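PDB 4UPK: phosphonate monoester hydrolase from Ruegeria pomeroyi, which belongs to the sulfatase family of the alkaline phosphatase clan, hydrolases built on a mixed beta sheet flanked by helices. Local coordinates for residues V57-L62 with L316-D321; L217-L222 with I324-A329; S287-F292 with E304-L309; P407-G412 with D518-L523. All blocks are in the same frame, centred on the assembly; numbering follows the deposited sequence.

Interaction 1. Residues V57-L62 with L316-D321; sequences VELPHL and LATEVD
Val57 meets Thr318 through CG2, which lies anti to the backbone N and stands 3.3 Å from Thr318 OG1, the two side chains lying alongside and pointing opposite ways. At Glu58 the backbone does the work: its O accepts from Thr318 OG1 at 2.6 Å, with a C=O...donor angle of 134° and the donor tilted out of the carbonyl plane. Tyr256 ties the same corner together, its OH bonding to both Glu58 N and Thr318 OG1. Leu59 reaches over the backbone of helix 303-333, its CD2 3.6 Å from Ala317 O and 4.1 Å from Ala317 CB. It also occupies the N-cap position of helix 60-67, and the contact is in essence a carboxylate from one helix laid against the amino end of another; two N-H groups of that end fix the rotation of the buried Asp321 carboxylate, and the helix dipole would be expected to favour its charged form. Past Pro60, whose CD and CG pass close to Asp321 OD2, the first turn presents these N-H groups. His61 N gives a nearly straight bond (164°) to the syn lone pair of Asp321 OD2 at 2.9 Å, while the His61 ring edge at CD2 lies beside the same oxygen. Leu62 N reaches Asp321 OD1 at 2.9 Å, also on the syn side but somewhat out of the carboxylate plane.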
loop_
_atom_site.group_PDB
_atom_site.type_symbol
_atom_site.label_atom_id
_atom_site.label_comp_id
_atom_site.label_asym_id
_atom_site.label_seq_id
_atom_site.Cartn_x
_atom_site.Cartn_y
_atom_site.Cartn_z
ATOM N N VAL A 57 -7.296 38.380 34.280
ATOM C CA VAL A 57 -6.080 37.735 33.789
ATOM C C VAL A 57 -5.330 38.655 32.794
ATOM O O VAL A 57 -5.947 39.333 31.967
ATOM C CB VAL A 57 -6.351 36.289 33.237
ATOM C CG1 VAL A 57 -7.295 36.285 32.028
ATOM C CG2 VAL A 57 -5.049 35.541 32.930
ATOM N N GLU A 58 -3.994 38.671 32.892
ATOM C CA GLU A 58 -3.138 39.459 32.021
ATOM C C GLU A 58 -2.688 38.617 30.864
ATOM O O GLU A 58 -1.971 37.645 31.066
ATOM C CB GLU A 58 -1.909 40.022 32.774
ATOM C CG GLU A 58 -2.213 40.775 34.066
ATOM C CD GLU A 58 -3.177 41.936 33.973
ATOM O OE1 GLU A 58 -2.996 42.790 33.079
ATOM O OE2 GLU A 58 -4.101 42.008 34.815
ATOM N N LEU A 59 -3.120 38.982 29.641
ATOM C CA LEU A 59 -2.726 38.297 28.399
ATOM C C LEU A 59 -2.248 39.363 27.376
ATOM O O LEU A 59 -2.807 39.445 26.272
ATOM C CB LEU A 59 -3.875 37.426 27.841
ATOM C CG LEU A 59 -4.426 36.308 28.751
ATOM C CD1 LEU A 59 -5.635 35.627 28.102
ATOM C CD2 LEU A 59 -3.348 35.252 29.082
ATOM N N PRO A 60 -1.216 40.181 27.708
ATOM C CA PRO A 60 -0.823 41.276 26.810
ATOM C C PRO A 60 -0.353 40.920 25.417
ATOM O O PRO A 60 -0.638 41.689 24.502
ATOM C CB PRO A 60 0.268 42.003 27.604
ATOM C CG PRO A 60 0.804 40.980 28.519
ATOM C CD PRO A 60 -0.415 40.242 28.948
ATOM N N HIS A 61 0.396 39.816 25.257
ATOM C CA HIS A 61 0.930 39.433 23.950
ATOM C C HIS A 61 -0.131 38.907 23.011
ATOM O O HIS A 61 -0.144 39.290 21.839
ATOM C CB HIS A 61 2.150 38.510 24.084
ATOM C CG HIS A 61 3.307 39.187 24.728
ATOM N ND1 HIS A 61 4.047 40.132 24.056
ATOM C CD2 HIS A 61 3.812 39.038 25.970
ATOM C CE1 HIS A 61 4.996 40.513 24.900
ATOM N NE2 HIS A 61 4.889 39.878 26.067
ATOM N N LEU A 62 -1.072 38.115 23.543
ATOM C CA LEU A 62 -2.235 37.600 22.797
ATOM C C LEU A 62 -3.201 38.752 22.446
ATOM O O LEU A 62 -3.755 38.784 21.352
ATOM C CB LEU A 62 -2.953 36.490 23.593
ATOM C CG LEU A 62 -2.179 35.164 23.736
ATOM C CD1 LEU A 62 -2.728 34.328 24.873
ATOM C CD2 LEU A 62 -2.186 34.361 22.442
ATOM N N LEU A 316 -1.007 30.202 34.793
ATOM C CA LEU A 316 -0.393 29.385 33.728
ATOM C C LEU A 316 -0.670 29.974 32.341
ATOM O O LEU A 316 0.217 29.919 31.481
ATOM C CB LEU A 316 -0.855 27.919 33.795
ATOM C CG LEU A 316 -0.305 27.080 34.949
ATOM C CD1 LEU A 316 -1.111 25.764 35.094
ATOM C CD2 LEU A 316 1.173 26.803 34.775
ATOM N N ALA A 317 -1.881 30.532 32.122
ATOM C CA ALA A 317 -2.278 31.226 30.883
ATOM C C ALA A 317 -1.407 32.503 30.719
ATOM O O ALA A 317 -0.889 32.735 29.636
ATOM C CB ALA A 317 -3.750 31.586 30.919
ATOM N N THR A 318 -1.187 33.273 31.800
ATOM C CA THR A 318 -0.304 34.451 31.776
ATOM C C THR A 318 1.163 34.023 31.406
ATOM O O THR A 318 1.783 34.676 30.579
ATOM C CB THR A 318 -0.492 35.296 33.066
ATOM O OG1 THR A 318 -1.792 35.889 33.011
ATOM C CG2 THR A 318 0.562 36.422 33.232
ATOM N N GLU A 319 1.674 32.906 31.968
ATOM C CA GLU A 319 3.003 32.413 31.633
ATOM C C GLU A 319 3.085 31.962 30.156
ATOM O O GLU A 319 4.086 32.222 29.503
ATOM C CB GLU A 319 3.458 31.316 32.599
ATOM C CG GLU A 319 4.930 30.917 32.394
ATOM C CD GLU A 319 5.311 29.587 33.016
ATOM O OE1 GLU A 319 4.396 28.785 33.308
ATOM O OE2 GLU A 319 6.520 29.353 33.239
ATOM N N VAL A 320 2.018 31.367 29.610
ATOM C CA VAL A 320 1.972 30.995 28.179
ATOM C C VAL A 320 2.066 32.278 27.343
ATOM O O VAL A 320 2.843 32.340 26.383
ATOM C CB VAL A 320 0.708 30.141 27.855
ATOM C CG1 VAL A 320 0.343 30.175 26.372
ATOM C CG2 VAL A 320 0.881 28.712 28.355
ATOM N N ASP A 321 1.291 33.304 27.743
ATOM C CA ASP A 321 1.297 34.616 27.121
ATOM C C ASP A 321 2.702 35.227 27.038
ATOM O O ASP A 321 3.067 35.654 25.959
ATOM C CB ASP A 321 0.356 35.575 27.834
ATOM C CG ASP A 321 0.141 36.825 27.028
ATOM O OD1 ASP A 321 -0.746 36.816 26.163
ATOM O OD2 ASP A 321 0.928 37.785 27.197
#

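Interaction 2. Residues L217-L222 with I324-A329; sequences LTDQFL and IGRVIA
Asp219 and Arg326 form the salt bridge between helix 213-224 and helix 303-333. A single carboxylate oxygen takes both bonds: Arg326 NH2 reaches Asp219 OD1 at 2.7 Å with an N-H...acceptor angle of 155°, almost along the C-O axis, and the oxygen lies in the guanidinium plane. NH1 adds a weak bond to the same OD1 at 3.0 Å. The carboxylate is turned 78° from the guanidinium, so the pair is not the flat, two-oxygen kind. The chain of Arg326 bends at chi3, the torsion that places NE, and NH1 has a second partner in His323 ND1.

Apolar atoms flank this charged group. Leu222 CD1 sits over one guanidinium face, 3.3 Å above the plane and offset toward the rim, and Thr218 CG2 approaches NH1 at 3.5 Å, while Thr218 OG1 is turned to Thr214 O and Tyr239 OH. The two segments run nearly parallel, 11° between their directions and 10.2 Å between axes, as helices layered on one face of an alpha/beta sheet do; Phe221 and Val327 both reach Leu37 on strand 35-41.

On that sheet-facing side the contact is purely apolar. Val327 CG1 touches Phe221 CE2 at 3.6 Å, the side chains crossing at about a right angle, and Val327 CG2 lies 4.0 Å from Thr218 CG2. Phe221 also packs edge-to-face with Phe128. One residue on, Leu222 O bonds to Asn177 of the second subunit.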
loop_
_atom_site.group_PDB
_atom_site.type_symbol
_atom_site.label_atom_id
_atom_site.label_comp_id
_atom_site.label_asym_id
_atom_site.label_seq_id
_atom_site.Cartn_x
_atom_site.Cartn_y
_atom_site.Cartn_z
ATOM N N LEU A 217 9.674 24.552 26.131
ATOM C CA LEU A 217 9.178 24.357 24.750
ATOM C C LEU A 217 9.471 25.566 23.866
ATOM O O LEU A 217 9.932 25.399 22.743
ATOM C CB LEU A 217 7.678 23.987 24.717
ATOM C CG LEU A 217 7.093 23.541 23.375
ATOM C CD1 LEU A 217 7.811 22.305 22.790
ATOM C CD2 LEU A 217 5.653 23.268 23.506
ATOM N N THR A 218 9.273 26.776 24.410
ATOM C CA THR A 218 9.566 28.062 23.772
ATOM C C THR A 218 11.066 28.150 23.472
ATOM O O THR A 218 11.447 28.588 22.379
ATOM C CB THR A 218 9.104 29.233 24.659
ATOM O OG1 THR A 218 7.775 28.959 25.108
ATOM C CG2 THR A 218 9.149 30.572 23.920
ATOM N N ASP A 219 11.908 27.729 24.440
ATOM C CA ASP A 219 13.357 27.691 24.267
ATOM C C ASP A 219 13.759 26.743 23.130
ATOM O O ASP A 219 14.612 27.108 22.337
ATOM C CB ASP A 219 14.063 27.307 25.580
ATOM C CG ASP A 219 14.042 28.361 26.678
ATOM O OD1 ASP A 219 13.683 29.528 26.386
ATOM O OD2 ASP A 219 14.333 28.013 27.820
ATOM N N GLN A 220 13.105 25.580 23.012
ATOM C CA GLN A 220 13.345 24.596 21.944
ATOM C C GLN A 220 12.970 25.137 20.560
ATOM O O GLN A 220 13.718 24.929 19.603
ATOM C CB GLN A 220 12.680 23.243 22.245
ATOM C CG GLN A 220 13.252 22.495 23.470
ATOM C CD GLN A 220 14.731 22.675 23.699
ATOM O OE1 GLN A 220 15.164 23.435 24.577
ATOM N NE2 GLN A 220 15.540 22.003 22.907
ATOM N N PHE A 221 11.850 25.877 20.474
ATOM C CA PHE A 221 11.411 26.595 19.265
ATOM C C PHE A 221 12.481 27.621 18.855
ATOM O O PHE A 221 12.920 27.634 17.705
ATOM C CB PHE A 221 10.066 27.312 19.534
ATOM C CG PHE A 221 9.543 28.143 18.393
ATOM C CD1 PHE A 221 8.720 27.577 17.417
ATOM C CD2 PHE A 221 9.869 29.495 18.288
ATOM C CE1 PHE A 221 8.226 28.358 16.357
ATOM C CE2 PHE A 221 9.395 30.268 17.216
ATOM C CZ PHE A 221 8.573 29.698 16.265
ATOM N N LEU A 222 12.916 28.464 19.812
ATOM C CA LEU A 222 13.937 29.494 19.579
ATOM C C LEU A 222 15.368 28.945 19.348
ATOM O O LEU A 222 16.192 29.631 18.737
ATOM C CB LEU A 222 13.913 30.559 20.678
ATOM C CG LEU A 222 12.603 31.341 20.823
ATOM C CD1 LEU A 222 12.567 32.092 22.149
ATOM C CD2 LEU A 222 12.398 32.288 19.667
ATOM N N ILE A 324 4.805 33.468 24.423
ATOM C CA ILE A 324 4.296 33.715 23.057
ATOM C C ILE A 324 4.835 35.073 22.554
ATOM O O ILE A 324 5.128 35.206 21.374
ATOM C CB ILE A 324 2.730 33.553 22.943
ATOM C CG1 ILE A 324 2.356 32.065 22.956
ATOM C CG2 ILE A 324 2.130 34.261 21.674
ATOM C CD1 ILE A 324 0.850 31.743 23.010
ATOM N N GLY A 325 5.022 36.034 23.469
ATOM C CA GLY A 325 5.636 37.329 23.173
ATOM C C GLY A 325 7.057 37.195 22.643
ATOM O O GLY A 325 7.462 37.934 21.748
ATOM N N ARG A 326 7.808 36.213 23.155
ATOM C CA ARG A 326 9.175 35.886 22.725
ATOM C C ARG A 326 9.173 35.315 21.311
ATOM O O ARG A 326 10.115 35.565 20.573
ATOM C CB ARG A 326 9.819 34.866 23.674
ATOM C CG ARG A 326 10.106 35.352 25.087
ATOM C CD ARG A 326 10.473 34.156 25.958
ATOM N NE ARG A 326 11.789 33.629 25.602
ATOM C CZ ARG A 326 12.207 32.387 25.826
ATOM N NH1 ARG A 326 11.405 31.500 26.401
ATOM N NH2 ARG A 326 13.433 32.024 25.480
ATOM N N VAL A 327 8.147 34.500 20.961
ATOM C CA VAL A 327 7.951 33.886 19.636
ATOM C C VAL A 327 7.666 35.008 18.608
ATOM O O VAL A 327 8.279 35.033 17.543
ATOM C CB VAL A 327 6.854 32.786 19.651
ATOM C CG1 VAL A 327 6.596 32.243 18.245
ATOM C CG2 VAL A 327 7.228 31.646 20.604
ATOM N N ILE A 328 6.764 35.950 18.960
ATOM C CA ILE A 328 6.428 37.121 18.140
ATOM C C ILE A 328 7.666 37.999 17.959
ATOM O O ILE A 328 7.950 38.376 16.830
ATOM C CB ILE A 328 5.205 37.927 18.718
ATOM C CG1 ILE A 328 3.895 37.081 18.786
ATOM C CG2 ILE A 328 4.995 39.268 17.983
ATOM C CD1 ILE A 328 3.392 36.411 17.422
ATOM N N ALA A 329 8.405 38.312 19.065
ATOM C CA ALA A 329 9.627 39.126 19.052
ATOM C C ALA A 329 10.668 38.552 18.100
ATOM O O ALA A 329 11.294 39.323 17.374
ATOM C CB ALA A 329 10.215 39.268 20.459
#

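Interaction 3. Residues S287-F292 with E304-L309; sequences SSPASF and ETIQTL
Pro289 turns the CB-CG side of its ring to helix 303-333, while the other ring, that of Phe292, lies off the contact and meets Trp358 edge-to-face. At the proline rim CB touches Thr305 CG2 at 3.6 Å, the two side chains crossing at about a right angle, and CG lies 4.3 Å from Ile306 CG1. Phe292 takes part through CB alone, 3.9 Å from Leu309 CD2.

That same leucine methyl is shared: Leu309 CD2 packs on Pro289 CA at 3.6 Å and on Pro289 CB at 3.8 Å, so it bridges Pro289 and Phe292. The chi1 of Leu309, -98°, sets CG well away from a staggered position. Thr305 offers its methyl because CG2 is anti to the backbone N, which leaves OG1 to bond with Thr302 OG1 and Glu300 O.

Other polar groups are bonded within their own segments or to other parts of the chain. Ser288 O accepts from Ser291 N and from Ser291 OG, the latter at 3.0 Å in the carbonyl plane and on a lone pair, which fastens the 3-10 turn that begins at Pro289. In the helix, Thr308 OG1 bonds to Glu304 O at 2.6 Å, reaching it from the face opposite that used by Thr308 N. Gln307 NE2 bonds to Pro262 O.

Since the two segments share no hydrogen bond, the junction between the loop and helix 303-333 rests on van der Waals contact, a small buried area of 179 Å² with little directional restraint.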
loop_
_atom_site.group_PDB
_atom_site.type_symbol
_atom_site.label_atom_id
_atom_site.label_comp_id
_atom_site.label_asym_id
_atom_site.label_seq_id
_atom_site.Cartn_x
_atom_site.Cartn_y
_atom_site.Cartn_z
ATOM N N SER A 287 -14.912 14.514 36.417
ATOM C CA SER A 287 -13.748 15.298 36.875
ATOM C C SER A 287 -14.089 16.044 38.155
ATOM O O SER A 287 -15.265 16.260 38.458
ATOM C CB SER A 287 -13.294 16.293 35.809
ATOM O OG SER A 287 -12.723 15.647 34.682
ATOM N N SER A 288 -13.056 16.437 38.913
ATOM C CA SER A 288 -13.213 17.151 40.186
ATOM C C SER A 288 -11.928 17.922 40.500
ATOM O O SER A 288 -10.895 17.633 39.887
ATOM C CB SER A 288 -13.538 16.168 41.327
ATOM O OG SER A 288 -12.475 15.276 41.618
ATOM N N PRO A 289 -11.947 18.883 41.459
ATOM C CA PRO A 289 -10.695 19.562 41.832
ATOM C C PRO A 289 -9.578 18.571 42.212
ATOM O O PRO A 289 -8.437 18.756 41.778
ATOM C CB PRO A 289 -11.119 20.444 43.008
ATOM C CG PRO A 289 -12.567 20.664 42.820
ATOM C CD PRO A 289 -13.079 19.381 42.263
ATOM N N ALA A 290 -9.934 17.468 42.949
ATOM C CA ALA A 290 -9.033 16.377 43.381
ATOM C C ALA A 290 -8.350 15.655 42.209
ATOM O O ALA A 290 -7.228 15.160 42.380
ATOM C CB ALA A 290 -9.781 15.370 44.240
ATOM N N SER A 291 -9.000 15.593 41.028
ATOM C CA SER A 291 -8.408 14.947 39.851
ATOM C C SER A 291 -7.613 15.932 38.971
ATOM O O SER A 291 -6.924 15.503 38.054
ATOM C CB SER A 291 -9.475 14.203 39.039
ATOM O OG SER A 291 -10.362 15.093 38.377
ATOM N N PHE A 292 -7.705 17.239 39.256
ATOM C CA PHE A 292 -7.054 18.327 38.512
ATOM C C PHE A 292 -5.705 18.801 39.087
ATOM O O PHE A 292 -5.117 19.754 38.563
ATOM C CB PHE A 292 -8.027 19.515 38.382
ATOM C CG PHE A 292 -8.712 19.628 37.050
ATOM C CD1 PHE A 292 -9.422 18.559 36.522
ATOM C CD2 PHE A 292 -8.663 20.815 36.325
ATOM C CE1 PHE A 292 -10.036 18.658 35.275
ATOM C CE2 PHE A 292 -9.289 20.917 35.084
ATOM C CZ PHE A 292 -9.960 19.837 34.564
ATOM N N GLU A 304 -12.987 27.811 48.442
ATOM C CA GLU A 304 -11.557 28.130 48.612
ATOM C C GLU A 304 -10.715 27.295 47.643
ATOM O O GLU A 304 -9.833 27.839 46.983
ATOM C CB GLU A 304 -11.091 27.899 50.057
ATOM C CG GLU A 304 -9.709 28.468 50.343
ATOM C CD GLU A 304 -9.121 28.208 51.720
ATOM O OE1 GLU A 304 -9.893 27.975 52.679
ATOM O OE2 GLU A 304 -7.879 28.289 51.847
ATOM N N THR A 305 -11.008 25.984 47.550
ATOM C CA THR A 305 -10.346 25.051 46.649
ATOM C C THR A 305 -10.589 25.453 45.177
ATOM O O THR A 305 -9.623 25.640 44.436
ATOM C CB THR A 305 -10.831 23.629 46.954
ATOM O OG1 THR A 305 -10.303 23.219 48.210
ATOM C CG2 THR A 305 -10.484 22.617 45.860
ATOM N N ILE A 306 -11.867 25.586 44.782
ATOM C CA ILE A 306 -12.297 25.937 43.424
ATOM C C ILE A 306 -11.629 27.215 42.922
ATOM O O ILE A 306 -11.067 27.209 41.822
ATOM C CB ILE A 306 -13.858 25.937 43.317
ATOM C CG1 ILE A 306 -14.416 24.493 43.426
ATOM C CG2 ILE A 306 -14.361 26.611 42.037
ATOM C CD1 ILE A 306 -15.848 24.409 44.024
ATOM N N GLN A 307 -11.620 28.277 43.751
ATOM C CA GLN A 307 -11.019 29.572 43.413
ATOM C C GLN A 307 -9.484 29.530 43.285
ATOM O O GLN A 307 -8.909 30.265 42.479
ATOM C CB GLN A 307 -11.506 30.679 44.364
ATOM C CG GLN A 307 -13.016 30.951 44.295
ATOM C CD GLN A 307 -13.496 31.478 42.971
ATOM O OE1 GLN A 307 -13.799 30.727 42.049
ATOM N NE2 GLN A 307 -13.623 32.784 42.857
ATOM N N THR A 308 -8.840 28.641 44.058
ATOM C CA THR A 308 -7.390 28.444 44.051
ATOM C C THR A 308 -6.949 27.827 42.732
ATOM O O THR A 308 -6.034 28.350 42.097
ATOM C CB THR A 308 -6.932 27.700 45.321
ATOM O OG1 THR A 308 -7.356 28.451 46.463
ATOM C CG2 THR A 308 -5.440 27.523 45.377
ATOM N N LEU A 309 -7.647 26.760 42.300
ATOM C CA LEU A 309 -7.430 26.069 41.040
ATOM C C LEU A 309 -7.621 27.046 39.885
ATOM O O LEU A 309 -6.826 27.046 38.948
ATOM C CB LEU A 309 -8.439 24.911 40.916
ATOM C CG LEU A 309 -7.928 23.528 41.300
ATOM C CD1 LEU A 309 -7.766 23.384 42.803
ATOM C CD2 LEU A 309 -8.832 22.457 40.755
#

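Interaction 4. Residues P407-G412 with D518-L523; sequences PNAVDG and DHTLSL
A type I beta turn, Pro407 to Val410, packs through Asn408 and Ala409 against the segment Asp518-Leu523, which opens with an Asx turn. In that Asx turn Asp518 OD1 accepts from Thr520 N at 3.1 Å, with an N-H...acceptor angle of 163°, and from Thr520 OG1 at 2.6 Å on its syn lone pair. This holds OG1 where Ala409 CB can lie 3.6 Å from it. Asn408 O comes close to His519 CB, at 3.2 Å, and the side chains of Asn408 and Leu523 cross at about a right angle, with Asn408 ND2 3.7 Å from Leu523 CB.

Direct contact is van der Waals, and three waters carry the hydrogen bonds between the segments. Water 1 donates to His519 O at 2.6 Å and accepts from Asn408 ND2 and Leu523 N. Water 2 accepts from His519 N at 2.9 Å and donates to Ala409 O and Asp411 OD1. Water 3 donates to Thr520 O at 3.0 Å and takes a weak bond from Ala409 N. Each water thus joins backbone atoms of one segment to atoms of the other.

Asn408 also holds the C-terminal tail, its amide bonding to Gln534 O and Arg536 N, and Asp411 forms a salt bridge with Arg536. The segment 518-523 also touches the third subunit, where Asp518 pairs with Arg108 of that subunit. Within the chain, Pro407 and Val410 rest on helix 394-402, while the other segment links helix 499-515 to strand 524-527.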
loop_
_atom_site.group_PDB
_atom_site.type_symbol
_atom_site.label_atom_id
_atom_site.label_comp_id
_atom_site.label_asym_id
_atom_site.label_seq_id
_atom_site.Cartn_x
_atom_site.Cartn_y
_atom_site.Cartn_z
ATOM N N PRO A 407 -8.413 19.142 -0.094
ATOM C CA PRO A 407 -9.141 17.900 -0.408
ATOM C C PRO A 407 -10.655 18.032 -0.136
ATOM O O PRO A 407 -11.058 18.797 0.752
ATOM C CB PRO A 407 -8.508 16.875 0.561
ATOM C CG PRO A 407 -7.246 17.450 0.976
ATOM C CD PRO A 407 -7.440 18.922 0.994
ATOM N N ASN A 408 -11.490 17.273 -0.900
ATOM C CA ASN A 408 -12.950 17.233 -0.747
ATOM C C ASN A 408 -13.364 16.631 0.615
ATOM O O ASN A 408 -14.433 16.975 1.125
ATOM C CB ASN A 408 -13.606 16.460 -1.898
ATOM C CG ASN A 408 -13.788 17.249 -3.175
ATOM O OD1 ASN A 408 -13.629 18.473 -3.233
ATOM N ND2 ASN A 408 -14.188 16.552 -4.228
ATOM N N ALA A 409 -12.509 15.770 1.215
ATOM C CA ALA A 409 -12.725 15.170 2.542
ATOM C C ALA A 409 -12.896 16.242 3.651
ATOM O O ALA A 409 -13.571 15.992 4.646
ATOM C CB ALA A 409 -11.557 14.255 2.892
ATOM N N VAL A 410 -12.295 17.428 3.457
ATOM C CA VAL A 410 -12.349 18.541 4.400
ATOM C C VAL A 410 -13.756 19.148 4.460
ATOM O O VAL A 410 -14.265 19.683 3.463
ATOM C CB VAL A 410 -11.212 19.584 4.145
ATOM C CG1 VAL A 410 -11.364 20.829 5.007
ATOM C CG2 VAL A 410 -9.835 18.959 4.352
ATOM N N ASP A 411 -14.379 19.043 5.640
ATOM C CA ASP A 411 -15.719 19.577 5.941
ATOM C C ASP A 411 -15.695 21.084 6.197
ATOM O O ASP A 411 -16.704 21.755 5.961
ATOM C CB ASP A 411 -16.320 18.871 7.165
ATOM C CG ASP A 411 -16.609 17.392 6.973
ATOM O OD1 ASP A 411 -17.209 17.031 5.937
ATOM O OD2 ASP A 411 -16.281 16.606 7.878
ATOM N N GLY A 412 -14.557 21.582 6.706
ATOM C CA GLY A 412 -14.349 22.992 7.010
ATOM C C GLY A 412 -14.211 23.861 5.788
ATOM O O GLY A 412 -13.937 23.371 4.693
ATOM N N ASP A 518 -19.179 11.566 4.662
ATOM C CA ASP A 518 -17.815 11.435 4.129
ATOM C C ASP A 518 -17.668 11.803 2.639
ATOM O O ASP A 518 -18.173 11.084 1.778
ATOM C CB ASP A 518 -17.232 10.040 4.433
ATOM C CG ASP A 518 -15.712 9.967 4.411
ATOM O OD1 ASP A 518 -15.085 10.739 3.652
ATOM O OD2 ASP A 518 -15.152 9.127 5.128
ATOM N N HIS A 519 -16.968 12.923 2.347
ATOM C CA HIS A 519 -16.755 13.432 0.972
ATOM C C HIS A 519 -15.429 13.006 0.292
ATOM O O HIS A 519 -15.106 13.546 -0.776
ATOM C CB HIS A 519 -16.882 14.970 0.942
ATOM C CG HIS A 519 -18.282 15.475 0.874
ATOM N ND1 HIS A 519 -19.154 15.335 1.939
ATOM C CD2 HIS A 519 -18.902 16.166 -0.108
ATOM C CE1 HIS A 519 -20.268 15.938 1.571
ATOM N NE2 HIS A 519 -20.176 16.420 0.334
ATOM N N THR A 520 -14.685 12.035 0.880
ATOM C CA THR A 520 -13.419 11.528 0.325
ATOM C C THR A 520 -13.528 11.179 -1.179
ATOM O O THR A 520 -12.701 11.652 -1.960
ATOM C CB THR A 520 -12.838 10.391 1.191
ATOM O OG1 THR A 520 -12.725 10.864 2.529
ATOM C CG2 THR A 520 -11.453 9.923 0.720
ATOM N N LEU A 521 -14.556 10.390 -1.572
ATOM C CA LEU A 521 -14.788 9.962 -2.954
ATOM C C LEU A 521 -16.218 10.207 -3.471
ATOM O O LEU A 521 -16.475 9.950 -4.649
ATOM C CB LEU A 521 -14.424 8.469 -3.133
ATOM C CG LEU A 521 -12.983 8.024 -2.828
ATOM C CD1 LEU A 521 -12.931 6.527 -2.558
ATOM C CD2 LEU A 521 -12.054 8.393 -3.957
ATOM N N SER A 522 -17.145 10.719 -2.618
ATOM C CA SER A 522 -18.549 10.952 -3.013
ATOM C C SER A 522 -18.793 11.989 -4.123
ATOM O O SER A 522 -19.885 12.020 -4.690
ATOM C CB SER A 522 -19.444 11.200 -1.806
ATOM O OG SER A 522 -19.212 12.467 -1.212
ATOM N N LEU A 523 -17.795 12.838 -4.421
ATOM C CA LEU A 523 -17.868 13.842 -5.486
ATOM C C LEU A 523 -17.042 13.448 -6.702
ATOM O O LEU A 523 -16.987 14.197 -7.680
ATOM C CB LEU A 523 -17.520 15.257 -4.989
ATOM C CG LEU A 523 -18.491 15.866 -3.978
ATOM C CD1 LEU A 523 -17.991 17.192 -3.505
ATOM C CD2 LEU A 523 -19.913 15.987 -4.550
HETATM O O HOH W 1 -14.854 13.460 -3.337
HETATM O O HOH W 2 -16.129 14.574 4.561
HETATM O O HOH W 3 -11.064 13.763 -0.616
#

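Interactions 1, 2 and 3 share helix 303-333 and meet it at different heights: the loop 287-292 near its start, the amino end of helix 60-67 further on, then helix 213-224. Interactions 1 and 2 touch, with His61 ND1 3.3 Å from Gly325 CA, whereas interaction 3 stays about 7 Å from interaction 1 at the nearest atoms. Chemistry shifts along the helix, from apolar contact in interaction 3 to a buried carboxylate in interaction 1 and a partly exposed salt bridge in interaction 2. Interaction 4, across the chain's centre from interactions 1 and 3, joins two loops at a subunit interface and relies on water instead.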